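Local coordinates for Rik1-associated factor 1 (Schizosaccharomyces pombe, PDB 4O9D), which helps establish heterochromatin as a component of the Clr4 methyltransferase complex, which methylates histone H3 to form H3K9me, and is represented here by its beta-propeller domain, at residues Asn57-Leu62 with Ile72-Ser77; Lys135-Asp140 with Ile186-Phe191; Ser289-Thr294 with Trp305-Pro310. All coordinates share one frame; numbering follows the deposited sequence.

Contact 1 (Asn57-Leu62 with Ile72-Ser77); sequences NRLGNL and IQSLES
Ser77 extends its OG anti to the backbone N (chi1 -164°), while Asn61 holds CG in the crowded position between its own N and carbonyl carbon (chi1 53°), and the two side chains meet between the segments. Ser77 OG donates to Asn61 OD1 at 2.5 Å, a short bond, with the hydroxyl tilted from the carbonyl plane of the amide. The other end of the amide is held as well: Asn61 ND2 donates to the carbonyl oxygens of Ser49 and Ser90, so an asparagine, with an acceptor and a donor on one flat group, suits this buried place. The peptide before Asn61 is cis, and Gly60 just ahead of it has backbone angles at which a side chain would collide with the carbonyl O of Leu59, which is why glycine stands here.

The segments belong to the outer part of one blade of the WD-repeat beta propeller: 57-61 is loop and Leu62 opens strand 62-66, while 72-77 runs from the next, antiparallel strand 71-74 into loop. Their backbones join where Leu75 N donates to Leu62 O at 2.8 Å, nearly along the C=O axis. Beside this bond the two leucines cross obliquely, Leu62 CD2 lying 3.6 Å from Leu75 CD1, two branched apolar groups filling one buried patch. Leu62 CB also approaches Ser77 OG at 3.3 Å. Trp116 of strand 113-117 touches both leucines, and Leu95 of strand 87-97 touches Leu62. Ser74 OG, small enough to fit beside the loop, lies 3.6 Å from Gly60 N and also faces Leu59 CB.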
loop_
_atom_site.group_PDB
_atom_site.type_symbol
_atom_site.label_atom_id
_atom_site.label_comp_id
_atom_site.label_asym_id
_atom_site.label_seq_id
_atom_site.Cartn_x
_atom_site.Cartn_y
_atom_site.Cartn_z
ATOM N N ASN A 57 -5.728 -1.807 24.369
ATOM C CA ASN A 57 -5.481 -0.690 23.469
ATOM C C ASN A 57 -6.444 0.482 23.685
ATOM O O ASN A 57 -7.446 0.607 22.987
ATOM C CB ASN A 57 -5.561 -1.172 22.024
ATOM C CG ASN A 57 -6.919 -1.750 21.680
ATOM O OD1 ASN A 57 -7.791 -1.890 22.548
ATOM N ND2 ASN A 57 -7.108 -2.091 20.409
ATOM N N ARG A 58 -6.123 1.341 24.652
ATOM C CA ARG A 58 -6.935 2.522 24.940
ATOM C C ARG A 58 -7.012 3.396 23.691
ATOM O O ARG A 58 -8.097 3.781 23.256
ATOM C CB ARG A 58 -6.325 3.322 26.100
ATOM C CG ARG A 58 -7.338 4.135 26.924
ATOM C CD ARG A 58 -6.907 5.607 27.107
ATOM N NE ARG A 58 -5.474 5.745 27.380
ATOM C CZ ARG A 58 -4.864 6.898 27.654
ATOM N NH1 ARG A 58 -3.550 6.922 27.887
ATOM N NH2 ARG A 58 -5.567 8.026 27.701
ATOM N N LEU A 59 -5.843 3.704 23.129
ATOM C CA LEU A 59 -5.734 4.453 21.880
ATOM C C LEU A 59 -5.181 3.505 20.794
ATOM O O LEU A 59 -4.844 2.355 21.089
ATOM C CB LEU A 59 -4.847 5.695 22.076
ATOM C CG LEU A 59 -5.182 6.572 23.302
ATOM C CD1 LEU A 59 -4.168 7.713 23.469
ATOM C CD2 LEU A 59 -6.614 7.134 23.265
ATOM N N GLY A 60 -5.106 3.975 19.548
ATOM C CA GLY A 60 -4.910 3.090 18.403
ATOM C C GLY A 60 -6.292 2.719 17.919
ATOM O O GLY A 60 -7.235 2.771 18.722
ATOM N N ASN A 61 -6.460 2.323 16.658
ATOM C CA ASN A 61 -5.381 1.980 15.736
ATOM C C ASN A 61 -5.324 2.935 14.526
ATOM O O ASN A 61 -4.841 2.562 13.451
ATOM C CB ASN A 61 -5.636 0.553 15.239
ATOM C CG ASN A 61 -7.050 0.386 14.665
ATOM O OD1 ASN A 61 -7.930 1.202 14.930
ATOM N ND2 ASN A 61 -7.264 -0.669 13.879
ATOM N N LEU A 62 -5.806 4.165 14.705
ATOM C CA LEU A 62 -5.974 5.100 13.576
ATOM C C LEU A 62 -5.647 6.550 13.969
ATOM O O LEU A 62 -6.388 7.188 14.724
ATOM C CB LEU A 62 -7.409 4.997 13.003
ATOM C CG LEU A 62 -7.682 5.923 11.810
ATOM C CD1 LEU A 62 -6.779 5.576 10.616
ATOM C CD2 LEU A 62 -9.171 5.916 11.410
ATOM N N ILE A 72 -0.625 15.000 17.193
ATOM C CA ILE A 72 -1.235 13.804 16.655
ATOM C C ILE A 72 -2.491 13.437 17.471
ATOM O O ILE A 72 -2.558 13.658 18.684
ATOM C CB ILE A 72 -0.183 12.648 16.564
ATOM C CG1 ILE A 72 -0.639 11.562 15.585
ATOM C CG2 ILE A 72 0.136 12.059 17.918
ATOM C CD1 ILE A 72 0.334 10.409 15.496
ATOM N N GLN A 73 -3.485 12.882 16.794
ATOM C CA GLN A 73 -4.799 12.632 17.394
ATOM C C GLN A 73 -5.308 11.259 16.996
ATOM O O GLN A 73 -5.190 10.880 15.836
ATOM C CB GLN A 73 -5.803 13.691 16.943
ATOM C CG GLN A 73 -7.170 13.505 17.565
ATOM C CD GLN A 73 -8.241 14.383 16.931
ATOM O OE1 GLN A 73 -7.954 15.263 16.104
ATOM N NE2 GLN A 73 -9.486 14.142 17.314
ATOM N N SER A 74 -5.849 10.524 17.974
ATOM C CA SER A 74 -6.395 9.186 17.778
ATOM C C SER A 74 -7.833 9.287 17.305
ATOM O O SER A 74 -8.596 10.076 17.864
ATOM C CB SER A 74 -6.359 8.419 19.114
ATOM O OG SER A 74 -6.877 7.096 18.990
ATOM N N LEU A 75 -8.228 8.502 16.299
ATOM C CA LEU A 75 -9.601 8.609 15.755
ATOM C C LEU A 75 -10.516 7.497 16.253
ATOM O O LEU A 75 -10.055 6.461 16.712
ATOM C CB LEU A 75 -9.627 8.603 14.211
ATOM C CG LEU A 75 -8.886 9.683 13.412
ATOM C CD1 LEU A 75 -9.145 9.515 11.882
ATOM C CD2 LEU A 75 -9.278 11.062 13.879
ATOM N N GLU A 76 -11.828 7.711 16.141
ATOM C CA GLU A 76 -12.794 6.713 16.570
ATOM C C GLU A 76 -12.545 5.355 15.881
ATOM O O GLU A 76 -12.795 4.294 16.469
ATOM C CB GLU A 76 -14.221 7.217 16.300
ATOM C CG GLU A 76 -15.243 6.116 16.217
ATOM C CD GLU A 76 -16.676 6.614 16.358
ATOM O OE1 GLU A 76 -17.067 7.593 15.672
ATOM O OE2 GLU A 76 -17.413 6.015 17.168
ATOM N N SER A 77 -12.051 5.408 14.642
ATOM C CA SER A 77 -11.543 4.227 13.918
ATOM C C SER A 77 -12.617 3.184 13.556
ATOM O O SER A 77 -13.780 3.529 13.420
ATOM C CB SER A 77 -10.396 3.573 14.689
ATOM O OG SER A 77 -9.662 2.685 13.842
#

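Contact 2 (Lys135-Asp140 with Ile186-Phe191)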
loop_
_atom_site.group_PDB
_atom_site.type_symbol
_atom_site.label_atom_id
_atom_site.label_comp_id
_atom_site.label_asym_id
_atom_site.label_seq_id
_atom_site.Cartn_x
_atom_site.Cartn_y
_atom_site.Cartn_z
ATOM N N LYS A 135 -8.284 -2.994 0.074
ATOM C CA LYS A 135 -7.478 -1.933 -0.578
ATOM C C LYS A 135 -8.307 -0.737 -1.004
ATOM O O LYS A 135 -9.503 -0.865 -1.291
ATOM C CB LYS A 135 -6.758 -2.453 -1.826
ATOM C CG LYS A 135 -5.424 -1.733 -2.120
ATOM C CD LYS A 135 -4.304 -2.174 -1.188
ATOM C CE LYS A 135 -2.988 -1.446 -1.527
ATOM N NZ LYS A 135 -3.142 0.050 -1.490
ATOM N N LEU A 136 -7.667 0.428 -1.046
ATOM C CA LEU A 136 -8.283 1.638 -1.594
ATOM C C LEU A 136 -7.425 2.254 -2.680
ATOM O O LEU A 136 -6.213 2.175 -2.617
ATOM C CB LEU A 136 -8.449 2.706 -0.502
ATOM C CG LEU A 136 -9.381 2.362 0.649
ATOM C CD1 LEU A 136 -9.330 3.485 1.709
ATOM C CD2 LEU A 136 -10.795 2.138 0.116
ATOM N N ALA A 137 -8.071 2.882 -3.654
ATOM C CA ALA A 137 -7.395 3.680 -4.666
ATOM C C ALA A 137 -8.224 4.928 -4.863
ATOM O O ALA A 137 -9.445 4.901 -4.605
ATOM C CB ALA A 137 -7.299 2.932 -5.975
ATOM N N LEU A 138 -7.569 5.984 -5.361
ATOM C CA LEU A 138 -8.184 7.307 -5.547
ATOM C C LEU A 138 -7.838 7.896 -6.924
ATOM O O LEU A 138 -6.660 7.947 -7.328
ATOM C CB LEU A 138 -7.698 8.238 -4.427
ATOM C CG LEU A 138 -8.446 9.547 -4.184
ATOM C CD1 LEU A 138 -9.907 9.296 -3.851
ATOM C CD2 LEU A 138 -7.782 10.325 -3.043
ATOM N N SER A 139 -8.849 8.342 -7.656
ATOM C CA SER A 139 -8.620 8.859 -9.008
ATOM C C SER A 139 -8.167 10.303 -8.952
ATOM O O SER A 139 -8.208 10.929 -7.891
ATOM C CB SER A 139 -9.904 8.778 -9.836
ATOM O OG SER A 139 -10.763 9.866 -9.528
ATOM N N ASP A 140 -7.778 10.842 -10.100
ATOM C CA ASP A 140 -7.380 12.245 -10.184
ATOM C C ASP A 140 -8.520 13.157 -9.750
ATOM O O ASP A 140 -8.266 14.257 -9.267
ATOM C CB ASP A 140 -6.970 12.626 -11.609
ATOM C CG ASP A 140 -5.675 11.962 -12.048
ATOM O OD1 ASP A 140 -4.913 11.467 -11.174
ATOM O OD2 ASP A 140 -5.428 11.959 -13.275
ATOM N N ILE A 186 -6.208 -2.876 -6.029
ATOM C CA ILE A 186 -6.998 -1.987 -6.894
ATOM C C ILE A 186 -6.220 -0.726 -7.234
ATOM O O ILE A 186 -5.539 -0.155 -6.371
ATOM C CB ILE A 186 -8.381 -1.683 -6.226
ATOM C CG1 ILE A 186 -9.478 -1.394 -7.270
ATOM C CG2 ILE A 186 -8.278 -0.521 -5.177
ATOM C CD1 ILE A 186 -10.914 -1.571 -6.708
ATOM N N GLU A 187 -6.278 -0.315 -8.503
ATOM C CA GLU A 187 -5.617 0.915 -8.956
ATOM C C GLU A 187 -6.402 1.561 -10.109
ATOM O O GLU A 187 -6.981 0.869 -10.952
ATOM C CB GLU A 187 -4.179 0.635 -9.471
ATOM C CG GLU A 187 -3.246 -0.110 -8.522
ATOM C CD GLU A 187 -2.598 0.779 -7.444
ATOM O OE1 GLU A 187 -2.248 0.228 -6.358
ATOM O OE2 GLU A 187 -2.435 2.005 -7.686
ATOM N N PHE A 188 -6.412 2.885 -10.166
ATOM C CA PHE A 188 -6.887 3.564 -11.357
ATOM C C PHE A 188 -5.813 3.669 -12.427
ATOM O O PHE A 188 -4.626 3.688 -12.111
ATOM C CB PHE A 188 -7.343 4.974 -10.994
ATOM C CG PHE A 188 -8.679 5.026 -10.294
ATOM C CD1 PHE A 188 -9.860 4.955 -11.024
ATOM C CD2 PHE A 188 -8.755 5.156 -8.912
ATOM C CE1 PHE A 188 -11.128 5.015 -10.371
ATOM C CE2 PHE A 188 -10.006 5.216 -8.265
ATOM C CZ PHE A 188 -11.184 5.153 -9.013
ATOM N N SER A 189 -6.229 3.804 -13.684
ATOM C CA SER A 189 -5.276 3.957 -14.774
ATOM C C SER A 189 -5.852 4.846 -15.880
ATOM O O SER A 189 -6.996 4.637 -16.303
ATOM C CB SER A 189 -4.924 2.569 -15.325
ATOM O OG SER A 189 -4.025 2.642 -16.417
ATOM N N ASN A 190 -5.077 5.829 -16.344
ATOM C CA ASN A 190 -5.515 6.687 -17.464
ATOM C C ASN A 190 -4.380 7.239 -18.337
ATOM O O ASN A 190 -4.575 8.203 -19.087
ATOM C CB ASN A 190 -6.417 7.856 -17.004
ATOM C CG ASN A 190 -5.703 8.855 -16.095
ATOM O OD1 ASN A 190 -4.467 8.948 -16.063
ATOM N ND2 ASN A 190 -6.496 9.629 -15.355
ATOM N N PHE A 191 -3.208 6.631 -18.262
ATOM C CA PHE A 191 -2.128 6.965 -19.197
ATOM C C PHE A 191 -1.818 8.465 -19.104
ATOM O O PHE A 191 -1.812 9.192 -20.104
ATOM C CB PHE A 191 -2.523 6.528 -20.617
ATOM C CG PHE A 191 -1.428 6.664 -21.646
ATOM C CD1 PHE A 191 -0.115 6.351 -21.340
ATOM C CD2 PHE A 191 -1.730 7.097 -22.942
ATOM C CE1 PHE A 191 0.902 6.478 -22.304
ATOM C CE2 PHE A 191 -0.723 7.221 -23.915
ATOM C CZ PHE A 191 0.587 6.906 -23.591
HETATM O O HOH W 1 -4.190 1.039 -4.303
#
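Ser139 lies over the ring of Phe188, its CB above the centre of the face at 3.7 Å from the centroid and 3° off the ring normal, a CH-pi contact. Phe188 CG stands anti to the carbonyl carbon, and the ring beyond it lies against the end of strand 133-138. The backbone also meets the ring, Ser139 N lying 3.4 Å from Phe188 CE2 and Ala137 O at the ring edge near its plane. A serine suits this face: its short side chain lets CB come close, while OG is hydrogen-bonded to Leu143 N.

Next to it, Ala137 CB fits between Ile186 CG2, at 3.7 Å, and Phe188 CD2, at 4.0 Å; its single methyl lets the strands come close. At the Asp140 end Asp140 and Asn190 reach toward each other tip to tip, their planes 59° apart, and Asn190 ND2 gives a weak hydrogen bond to Asp140 OD2 at 3.3 Å. Asn190 is also held by Gly193 N at OD1 and by Asp197 at ND2. At the Lys135 end a water takes a bond from Lys135 NZ at 3.2 Å and lies near Leu136 O and Ile186 O, one carbonyl from each strand; NZ also forms a salt bridge with Asp94.

Strands 133-138 and 182-189 run nearly parallel, 15° apart, and each is the first strand of its own four-stranded antiparallel sheet, so the contact joins two successive propeller blades. Ile186 and Phe188 also pack on Ala145 of strand 144-148 and on Val199 of strand 198-204.

Contact 3 (Ser289-Thr294 with Trp305-Pro310); sequences SGILVT and WDSRKP
Strands 292-297 and 301-306 pair as an antiparallel hairpin, Val293 and Trp305 forming a hydrogen-bonded pair through Val293 N to Trp305 O at 3.0 Å and Trp305 N to Val293 O at 2.8 Å, with Leu292 opposite Asp306 as the adjoining non-hydrogen-bonded pair. On the face shared by Val293 and Trp305 the two side chains cross, valine CG1 lying 4.1 Å from indole CE3; the wide indole, which also meets the ring of Phe274, and the branched valine suit this buried side. The face of Leu292 and Asp306 is less enclosed, and there Leu292 CD2 packs 3.7 Å from Asp306 CA.

Beyond the strands, Ile291 O accepts twice from Ser307, from N and from OG, the latter at 2.7 Å. Serine fits because OG, held between its own N and carbonyl carbon (chi1 58°), turns back onto the same oxygen. Ser307 lies within a type I turn from Asp306 to Lys309, braced by an Asx turn in which Asp306 OD1 accepts from Arg308 N. Arg308 grips the carboxylate side-on: NE meets the syn lone pair of OD1 at 2.9 Å, and NH1 forms a salt bridge with OD2. Ile291 CG2 lies over one face of the guanidinium, 3.5 Å from NE. An alanine at Asp306 would probably leave the Arg308 guanidinium without its mate and free to swing off Ile291, and the turn without its Asx bond.

In this WD repeat backbone pairing holds the hairpin, while at its exposed end one carboxylate pins an arginine of the same turn and probably offsets its charge.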
loop_
_atom_site.group_PDB
_atom_site.type_symbol
_atom_site.label_atom_id
_atom_site.label_comp_id
_atom_site.label_asym_id
_atom_site.label_seq_id
_atom_site.Cartn_x
_atom_site.Cartn_y
_atom_site.Cartn_z
ATOM N N SER A 289 13.364 4.963 -13.768
ATOM C CA SER A 289 13.904 5.005 -15.135
ATOM C C SER A 289 12.981 4.271 -16.110
ATOM O O SER A 289 13.004 4.535 -17.318
ATOM C CB SER A 289 15.289 4.354 -15.171
ATOM O OG SER A 289 15.223 2.993 -14.774
ATOM N N GLY A 290 12.170 3.355 -15.571
ATOM C CA GLY A 290 11.152 2.652 -16.332
ATOM C C GLY A 290 11.633 1.325 -16.872
ATOM O O GLY A 290 10.859 0.590 -17.491
ATOM N N ILE A 291 12.915 1.022 -16.644
ATOM C CA ILE A 291 13.578 -0.123 -17.257
ATOM C C ILE A 291 13.789 -1.324 -16.332
ATOM O O ILE A 291 13.964 -2.443 -16.805
ATOM C CB ILE A 291 14.973 0.273 -17.779
ATOM C CG1 ILE A 291 14.859 1.347 -18.847
ATOM C CG2 ILE A 291 15.675 -0.935 -18.378
ATOM C CD1 ILE A 291 14.055 0.920 -20.047
ATOM N N LEU A 292 13.815 -1.115 -15.020
ATOM C CA LEU A 292 14.044 -2.244 -14.128
ATOM C C LEU A 292 12.745 -2.638 -13.441
ATOM O O LEU A 292 11.888 -1.797 -13.178
ATOM C CB LEU A 292 15.114 -1.939 -13.075
ATOM C CG LEU A 292 16.465 -1.426 -13.601
ATOM C CD1 LEU A 292 17.399 -1.119 -12.445
ATOM C CD2 LEU A 292 17.127 -2.429 -14.549
ATOM N N VAL A 293 12.667 -3.924 -13.122
ATOM C CA VAL A 293 11.543 -4.522 -12.456
ATOM C C VAL A 293 12.070 -5.293 -11.252
ATOM O O VAL A 293 13.153 -5.895 -11.316
ATOM C CB VAL A 293 10.834 -5.463 -13.430
ATOM C CG1 VAL A 293 9.772 -6.271 -12.705
ATOM C CG2 VAL A 293 10.285 -4.644 -14.615
ATOM N N THR A 294 11.331 -5.248 -10.139
ATOM C CA THR A 294 11.794 -5.873 -8.897
ATOM C C THR A 294 10.718 -6.759 -8.301
ATOM O O THR A 294 9.540 -6.558 -8.540
ATOM C CB THR A 294 12.171 -4.803 -7.835
ATOM O OG1 THR A 294 10.977 -4.203 -7.290
ATOM C CG2 THR A 294 13.048 -3.739 -8.447
ATOM N N TRP A 305 15.356 -7.250 -12.377
ATOM C CA TRP A 305 15.522 -7.572 -13.792
ATOM C C TRP A 305 15.657 -6.298 -14.602
ATOM O O TRP A 305 15.042 -5.289 -14.303
ATOM C CB TRP A 305 14.287 -8.316 -14.351
ATOM C CG TRP A 305 14.045 -9.675 -13.818
ATOM C CD1 TRP A 305 14.576 -10.847 -14.286
ATOM C CD2 TRP A 305 13.188 -10.032 -12.726
ATOM N NE1 TRP A 305 14.110 -11.901 -13.542
ATOM C CE2 TRP A 305 13.251 -11.431 -12.586
ATOM C CE3 TRP A 305 12.372 -9.302 -11.855
ATOM C CZ2 TRP A 305 12.528 -12.123 -11.612
ATOM C CZ3 TRP A 305 11.651 -9.991 -10.882
ATOM C CH2 TRP A 305 11.742 -11.387 -10.764
ATOM N N ASP A 306 16.464 -6.366 -15.647
ATOM C CA ASP A 306 16.517 -5.355 -16.676
ATOM C C ASP A 306 15.502 -5.779 -17.708
ATOM O O ASP A 306 15.651 -6.829 -18.325
ATOM C CB ASP A 306 17.919 -5.376 -17.301
ATOM C CG ASP A 306 18.068 -4.433 -18.478
ATOM O OD1 ASP A 306 17.065 -3.972 -19.067
ATOM O OD2 ASP A 306 19.226 -4.140 -18.813
ATOM N N SER A 307 14.463 -4.982 -17.897
ATOM C CA SER A 307 13.328 -5.417 -18.720
ATOM C C SER A 307 13.738 -5.699 -20.177
ATOM O O SER A 307 13.012 -6.353 -20.912
ATOM C CB SER A 307 12.237 -4.361 -18.689
ATOM O OG SER A 307 12.759 -3.134 -19.148
ATOM N N ARG A 308 14.905 -5.207 -20.583
ATOM C CA ARG A 308 15.370 -5.376 -21.962
ATOM C C ARG A 308 16.138 -6.688 -22.150
ATOM O O ARG A 308 16.500 -7.046 -23.273
ATOM C CB ARG A 308 16.271 -4.203 -22.345
ATOM C CG ARG A 308 15.578 -2.858 -22.247
ATOM C CD ARG A 308 16.592 -1.736 -22.229
ATOM N NE ARG A 308 17.523 -1.928 -21.126
ATOM C CZ ARG A 308 18.549 -1.135 -20.863
ATOM N NH1 ARG A 308 19.332 -1.407 -19.835
ATOM N NH2 ARG A 308 18.797 -0.080 -21.629
ATOM N N LYS A 309 16.406 -7.367 -21.033
ATOM C CA LYS A 309 16.961 -8.718 -21.013
ATOM C C LYS A 309 16.316 -9.503 -19.884
ATOM O O LYS A 309 16.990 -9.872 -18.920
ATOM C CB LYS A 309 18.461 -8.697 -20.741
ATOM C CG LYS A 309 19.310 -8.029 -21.776
ATOM C CD LYS A 309 20.759 -7.975 -21.272
ATOM C CE LYS A 309 21.721 -7.469 -22.335
ATOM N NZ LYS A 309 22.904 -6.799 -21.714
ATOM N N PRO A 310 15.026 -9.808 -20.016
ATOM C CA PRO A 310 14.242 -10.354 -18.902
ATOM C C PRO A 310 14.548 -11.813 -18.581
ATOM O O PRO A 310 13.949 -12.359 -17.664
ATOM C CB PRO A 310 12.791 -10.205 -19.394
ATOM C CG PRO A 310 12.891 -10.277 -20.882
ATOM C CD PRO A 310 14.237 -9.695 -21.257
#

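All three contacts belong to one beta propeller, but no strand is shared by any two of them. The centres of contacts 1 and 3 lie about 20 and 22 Å from the centre of the chain, on opposite sides of it, and each joins neighbouring strands or flanking loops within one blade. The centre of contact 2, about 12 Å from that of the chain, lies where two successive blades meet. Contact 1 is the most buried and depends on an amide, a hydroxyl and paired leucines; contact 3, partly buried, runs from an enclosed tryptophan to a surface ion pair. Contact 2, also partly buried, lacks direct backbone hydrogen bonds between its segments and relies on side-chain packing.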